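Local coordinates for protein macrophomate synthase intermolecular Diels-Alderase (Macrophoma commelinae, PDB 1IZC) that is an enzyme of the HpcH/HpaI aldolase/citrate lyase family, built on a TIM barrel that carries a magnesium ion and pyruvic acid, at residues L205-G210 / P230-A235; T237-A242 / V248-G253. The protein carries 1 engineered substitution. All blocks are in the same frame, centred on the assembly; numbering follows the deposited sequence.

Contact 1. Residues L205-G210 / P230-A235. With PYR (pyruvic acid), chain C.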
loop_
_atom_site.group_PDB
_atom_site.type_symbol
_atom_site.label_atom_id
_atom_site.label_comp_id
_atom_site.label_asym_id
_atom_site.label_seq_id
_atom_site.Cartn_x
_atom_site.Cartn_y
_atom_site.Cartn_z
ATOM N N LEU A 205 -12.239 -8.776 32.133
ATOM C CA LEU A 205 -11.252 -7.882 32.748
ATOM C C LEU A 205 -9.859 -8.387 32.401
ATOM O O LEU A 205 -9.609 -9.593 32.426
ATOM C CB LEU A 205 -11.403 -7.843 34.271
ATOM C CG LEU A 205 -12.462 -6.875 34.802
ATOM C CD1 LEU A 205 -12.656 -7.105 36.298
ATOM C CD2 LEU A 205 -12.033 -5.433 34.518
ATOM N N MET A 206 -8.959 -7.462 32.094
ATOM C CA MET A 206 -7.588 -7.823 31.742
ATOM C C MET A 206 -6.625 -6.991 32.569
ATOM O O MET A 206 -6.925 -5.854 32.902
ATOM C CB MET A 206 -7.336 -7.548 30.253
ATOM C CG MET A 206 -5.929 -7.891 29.769
ATOM S SD MET A 206 -5.778 -7.497 28.012
ATOM C CE MET A 206 -6.526 -8.978 27.254
ATOM N N PHE A 207 -5.464 -7.560 32.885
ATOM C CA PHE A 207 -4.455 -6.836 33.653
ATOM C C PHE A 207 -3.286 -6.555 32.710
ATOM O O PHE A 207 -3.055 -7.307 31.761
ATOM C CB PHE A 207 -3.955 -7.686 34.824
ATOM C CG PHE A 207 -3.284 -6.889 35.920
ATOM C CD1 PHE A 207 -4.038 -6.283 36.917
ATOM C CD2 PHE A 207 -1.899 -6.744 35.953
ATOM C CE1 PHE A 207 -3.423 -5.541 37.937
ATOM C CE2 PHE A 207 -1.282 -6.004 36.970
ATOM C CZ PHE A 207 -2.046 -5.405 37.958
ATOM N N GLY A 208 -2.580 -5.457 32.955
ATOM C CA GLY A 208 -1.416 -5.124 32.150
ATOM C C GLY A 208 -0.245 -5.117 33.123
ATOM O O GLY A 208 0.070 -4.075 33.682
ATOM N N PRO A 209 0.419 -6.264 33.339
ATOM C CA PRO A 209 1.551 -6.351 34.276
ATOM C C PRO A 209 2.691 -5.367 34.019
ATOM O O PRO A 209 3.210 -4.749 34.943
ATOM C CB PRO A 209 2.034 -7.795 34.131
ATOM C CG PRO A 209 0.906 -8.524 33.461
ATOM C CD PRO A 209 0.255 -7.514 32.576
ATOM N N GLY A 210 3.091 -5.252 32.758
ATOM C CA GLY A 210 4.185 -4.363 32.406
ATOM C C GLY A 210 3.921 -2.916 32.757
ATOM O O GLY A 210 4.695 -2.298 33.499
ATOM N N PRO A 230 5.903 -8.208 46.259
ATOM C CA PRO A 230 4.680 -8.324 47.059
ATOM C C PRO A 230 3.600 -7.327 46.638
ATOM O O PRO A 230 2.410 -7.641 46.684
ATOM C CB PRO A 230 5.175 -8.071 48.485
ATOM C CG PRO A 230 6.570 -8.606 48.448
ATOM C CD PRO A 230 7.081 -8.060 47.132
ATOM N N THR A 231 4.018 -6.127 46.236
ATOM C CA THR A 231 3.074 -5.098 45.810
ATOM C C THR A 231 2.325 -5.573 44.570
ATOM O O THR A 231 1.141 -5.294 44.413
ATOM C CB THR A 231 3.785 -3.758 45.500
ATOM O OG1 THR A 231 4.397 -3.253 46.697
ATOM C CG2 THR A 231 2.781 -2.720 44.997
ATOM N N PHE A 232 3.025 -6.288 43.698
ATOM C CA PHE A 232 2.422 -6.826 42.481
ATOM C C PHE A 232 1.476 -7.965 42.858
ATOM O O PHE A 232 0.360 -8.056 42.343
ATOM C CB PHE A 232 3.501 -7.361 41.535
ATOM C CG PHE A 232 2.954 -8.013 40.295
ATOM C CD1 PHE A 232 2.476 -7.247 39.240
ATOM C CD2 PHE A 232 2.906 -9.396 40.185
ATOM C CE1 PHE A 232 1.958 -7.852 38.095
ATOM C CE2 PHE A 232 2.389 -10.008 39.049
ATOM C CZ PHE A 232 1.914 -9.231 38.000
ATOM N N VAL A 233 1.929 -8.839 43.755
ATOM C CA VAL A 233 1.099 -9.958 44.193
ATOM C C VAL A 233 -0.220 -9.436 44.755
ATOM O O VAL A 233 -1.293 -9.932 44.403
ATOM C CB VAL A 233 1.818 -10.806 45.276
ATOM C CG1 VAL A 233 0.876 -11.883 45.814
ATOM C CG2 VAL A 233 3.055 -11.457 44.678
ATOM N N GLU A 234 -0.140 -8.433 45.625
ATOM C CA GLU A 234 -1.334 -7.847 46.221
ATOM C C GLU A 234 -2.243 -7.268 45.138
ATOM O O GLU A 234 -3.464 -7.428 45.189
ATOM C CB GLU A 234 -0.958 -6.733 47.198
ATOM C CG GLU A 234 -0.221 -7.210 48.435
ATOM C CD GLU A 234 0.296 -6.060 49.277
ATOM O OE1 GLU A 234 -0.507 -5.159 49.613
ATOM O OE2 GLU A 234 1.504 -6.058 49.607
ATOM N N ALA A 235 -1.636 -6.593 44.164
ATOM C CA ALA A 235 -2.392 -5.985 43.074
ATOM C C ALA A 235 -3.141 -7.049 42.284
ATOM O O ALA A 235 -4.325 -6.891 41.984
ATOM C CB ALA A 235 -1.453 -5.209 42.149
HETATM C C PYR C . 0.790 -4.326 29.733
HETATM O O PYR C . 1.009 -3.110 29.895
HETATM O OXT PYR C . 1.383 -5.245 30.349
HETATM C CA PYR C . -0.281 -4.594 28.705
HETATM O O3 PYR C . -0.880 -3.706 28.076
HETATM C CB PYR C . -0.578 -6.023 28.501
#
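Phe-207 and Phe-232 pass each other in opposite directions, one reaching out from a barrel strand and the other inward from the helix outside it. Their ring planes stand about 80° apart, with Phe-207 CE2 lying 3.9 Å from Phe-232 CE1, an oblique apolar contact. The first torsion of Phe-207 (chi1 -160°) sets CG roughly opposite the backbone N and carries the ring toward the helix, where CZ comes 4.2 Å from Ala-235 CB. Phe-232 leaves the helix obliquely, yet its ring end closes on the segment 205-210: CE1 also lies 4.0 Å from Pro-209 CB. That one carbon therefore meets both an aromatic ring and the proline. The two segments bury about 160 Å² in all.

Gly-208, Pro-209 and Gly-210 belong to the pyruvic acid pocket, and Asp-211 binds the magnesium ion together with Glu-185. Gly-208 occupies the N-cap position of helix 209-215, and Gly-210 N donates a 3.0 Å hydrogen bond to PYR OXT, bent to 133° at the hydrogen; Asp-211 N and Arg-101 NH1 are further donors to the ligand. With its carboxylate at the amino end of a helix, the ligand would probably gain from the helix dipole. Pro-209 CD adds a 3.4 Å contact to PYR OXT.

Around this site, Tyr-212 of helix 209-215 meets Phe-207, Phe-232 and Ala-235, while Leu-218 also covers Phe-232. Phe-207 further meets Phe-239 edge-to-face, and strand 205-207 runs between strands 179-184 and 250-253 of the barrel, with helix 230-245 packed outside.

Contact 2. Residues T237-A242 / V248-G253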
loop_
_atom_site.group_PDB
_atom_site.type_symbol
_atom_site.label_atom_id
_atom_site.label_comp_id
_atom_site.label_asym_id
_atom_site.label_seq_id
_atom_site.Cartn_x
_atom_site.Cartn_y
_atom_site.Cartn_z
ATOM N N THR A 237 -3.979 -9.973 43.323
ATOM C CA THR A 237 -4.968 -10.596 44.183
ATOM C C THR A 237 -6.222 -9.748 44.237
ATOM O O THR A 237 -7.335 -10.273 44.153
ATOM C CB THR A 237 -4.431 -10.793 45.610
ATOM O OG1 THR A 237 -3.384 -11.770 45.582
ATOM C CG2 THR A 237 -5.545 -11.274 46.534
ATOM N N LYS A 238 -6.047 -8.439 44.377
ATOM C CA LYS A 238 -7.187 -7.538 44.432
ATOM C C LYS A 238 -7.940 -7.582 43.103
ATOM O O LYS A 238 -9.170 -7.645 43.071
ATOM C CB LYS A 238 -6.726 -6.116 44.727
ATOM C CG LYS A 238 -7.869 -5.138 44.919
ATOM C CD LYS A 238 -7.353 -3.733 45.188
ATOM C CE LYS A 238 -8.499 -2.766 45.409
ATOM N NZ LYS A 238 -8.018 -1.368 45.516
ATOM N N PHE A 239 -7.185 -7.556 42.010
ATOM C CA PHE A 239 -7.757 -7.610 40.670
ATOM C C PHE A 239 -8.546 -8.899 40.423
ATOM O O PHE A 239 -9.713 -8.854 40.018
ATOM C CB PHE A 239 -6.626 -7.480 39.629
ATOM C CG PHE A 239 -7.044 -7.782 38.206
ATOM C CD1 PHE A 239 -7.585 -6.794 37.391
ATOM C CD2 PHE A 239 -6.869 -9.065 37.680
ATOM C CE1 PHE A 239 -7.950 -7.076 36.059
ATOM C CE2 PHE A 239 -7.231 -9.366 36.359
ATOM C CZ PHE A 239 -7.769 -8.370 35.547
ATOM N N SER A 240 -7.920 -10.048 40.668
ATOM C CA SER A 240 -8.564 -11.332 40.413
ATOM C C SER A 240 -9.765 -11.584 41.308
ATOM O O SER A 240 -10.763 -12.139 40.856
ATOM C CB SER A 240 -7.561 -12.481 40.549
ATOM O OG SER A 240 -6.986 -12.512 41.840
ATOM N N THR A 241 -9.666 -11.183 42.570
ATOM C CA THR A 241 -10.775 -11.361 43.502
ATOM C C THR A 241 -11.960 -10.493 43.075
ATOM O O THR A 241 -13.115 -10.923 43.158
ATOM C CB THR A 241 -10.352 -10.992 44.941
ATOM O OG1 THR A 241 -9.292 -11.862 45.354
ATOM C CG2 THR A 241 -11.524 -11.163 45.899
ATOM N N ALA A 242 -11.683 -9.275 42.610
ATOM C CA ALA A 242 -12.755 -8.388 42.168
ATOM C C ALA A 242 -13.470 -9.004 40.966
ATOM O O ALA A 242 -14.699 -9.019 40.914
ATOM C CB ALA A 242 -12.202 -7.001 41.810
ATOM N N VAL A 248 -16.985 -11.965 36.530
ATOM C CA VAL A 248 -16.348 -11.436 35.321
ATOM C C VAL A 248 -15.143 -12.301 34.958
ATOM O O VAL A 248 -14.230 -12.491 35.768
ATOM C CB VAL A 248 -15.893 -9.977 35.540
ATOM C CG1 VAL A 248 -15.241 -9.427 34.275
ATOM C CG2 VAL A 248 -17.100 -9.125 35.895
ATOM N N PRO A 249 -15.123 -12.848 33.735
ATOM C CA PRO A 249 -13.973 -13.683 33.379
ATOM C C PRO A 249 -12.739 -12.843 33.122
ATOM O O PRO A 249 -12.842 -11.708 32.663
ATOM C CB PRO A 249 -14.446 -14.400 32.124
ATOM C CG PRO A 249 -15.293 -13.354 31.455
ATOM C CD PRO A 249 -16.084 -12.768 32.619
ATOM N N ILE A 250 -11.573 -13.401 33.423
ATOM C CA ILE A 250 -10.329 -12.681 33.194
ATOM C C ILE A 250 -9.756 -13.042 31.826
ATOM O O ILE A 250 -9.843 -14.193 31.377
ATOM C CB ILE A 250 -9.286 -13.004 34.289
ATOM C CG1 ILE A 250 -9.826 -12.566 35.657
ATOM C CG2 ILE A 250 -7.966 -12.281 33.991
ATOM C CD1 ILE A 250 -8.949 -12.987 36.825
ATOM N N PHE A 251 -9.198 -12.029 31.166
ATOM C CA PHE A 251 -8.562 -12.141 29.856
ATOM C C PHE A 251 -7.078 -11.928 30.119
ATOM O O PHE A 251 -6.707 -11.005 30.845
ATOM C CB PHE A 251 -9.023 -11.015 28.933
ATOM C CG PHE A 251 -10.348 -11.244 28.288
ATOM C CD1 PHE A 251 -11.484 -11.510 29.050
ATOM C CD2 PHE A 251 -10.476 -11.141 26.907
ATOM C CE1 PHE A 251 -12.733 -11.668 28.438
ATOM C CE2 PHE A 251 -11.713 -11.295 26.285
ATOM C CZ PHE A 251 -12.846 -11.558 27.053
ATOM N N GLY A 252 -6.220 -12.756 29.538
ATOM C CA GLY A 252 -4.800 -12.560 29.774
ATOM C C GLY A 252 -3.926 -13.358 28.828
ATOM O O GLY A 252 -4.424 -13.971 27.892
ATOM N N GLY A 253 -2.623 -13.359 29.087
ATOM C CA GLY A 253 -1.703 -14.093 28.237
ATOM C C GLY A 253 -0.964 -15.144 29.036
ATOM O O GLY A 253 -0.894 -15.062 30.255
#
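Ile-250 projects from its barrel strand toward helix 230-245, and its branches divide the contact between Phe-239 and Ser-240. At CB the chain forks. One branch, CG2, lies opposite the backbone N and comes 3.8 Å from Phe-239 CE2, arriving at the edge of the ring close to its plane. The other, CG1, is placed by chi1 (-61°) opposite the carbonyl carbon, and approaches the same Phe-239 CE2 less closely, at 4.2 Å. With chi2 at 173° the chain then runs on extended, which takes the terminal methyl CD1 to the helix backbone: it is 4.0 Å from Ser-240 CA and equally far from Ser-240 CB. Since Ile-250 CD1 is also 4.0 Å from Phe-239 CE2, both methyl groups and the methylene converge on a single ring carbon.

Ser-240 offers its carbon atoms and not its hydroxyl. Its OG stands 5.4 Å from Ile-250 CD1 and is hydrogen-bonded to Met-236 O, one turn back in the same helix. Leu-205 of strand 205-207 packs on Phe-239, and Tyr-268 touches Ile-250, so the surroundings add further hydrophobic surface.

This is the packing of an outer TIM-barrel helix, 230-245, on the strand that follows it in the chain, 250-253. The two segments together bury about 138 Å², between side chains that are largely shielded from solvent. Every pair across the contact joins carbon to carbon, and the hydroxyl of Ser-240 is engaged within its own helix. Cohesion here should accordingly come from dispersion and the exclusion of water, with the branched side chain lying at the ring edge.

Read from the N terminus, strand 205-207 comes first, and contact 1 closes the 19-residue connection that includes the rest of helix 209-215. Contact 2 then closes a five-residue connection, the last turn of helix 230-245 and the start of the loop leading to strand 250-253. The two are in series, neither nested nor crossed, with centres about 9 Å apart. Successive turns of helix 230-245 serve both; with the parallel neighbouring strands 205-207 and 250-253 that helix forms a beta-alpha-beta crossover. The strands also join directly, Leu-205 O lying 2.8 Å from Phe-251 N in a probable hydrogen bond. Contact 1 includes part of the ligand pocket, whereas contact 2 is all within the layer between helix and barrel.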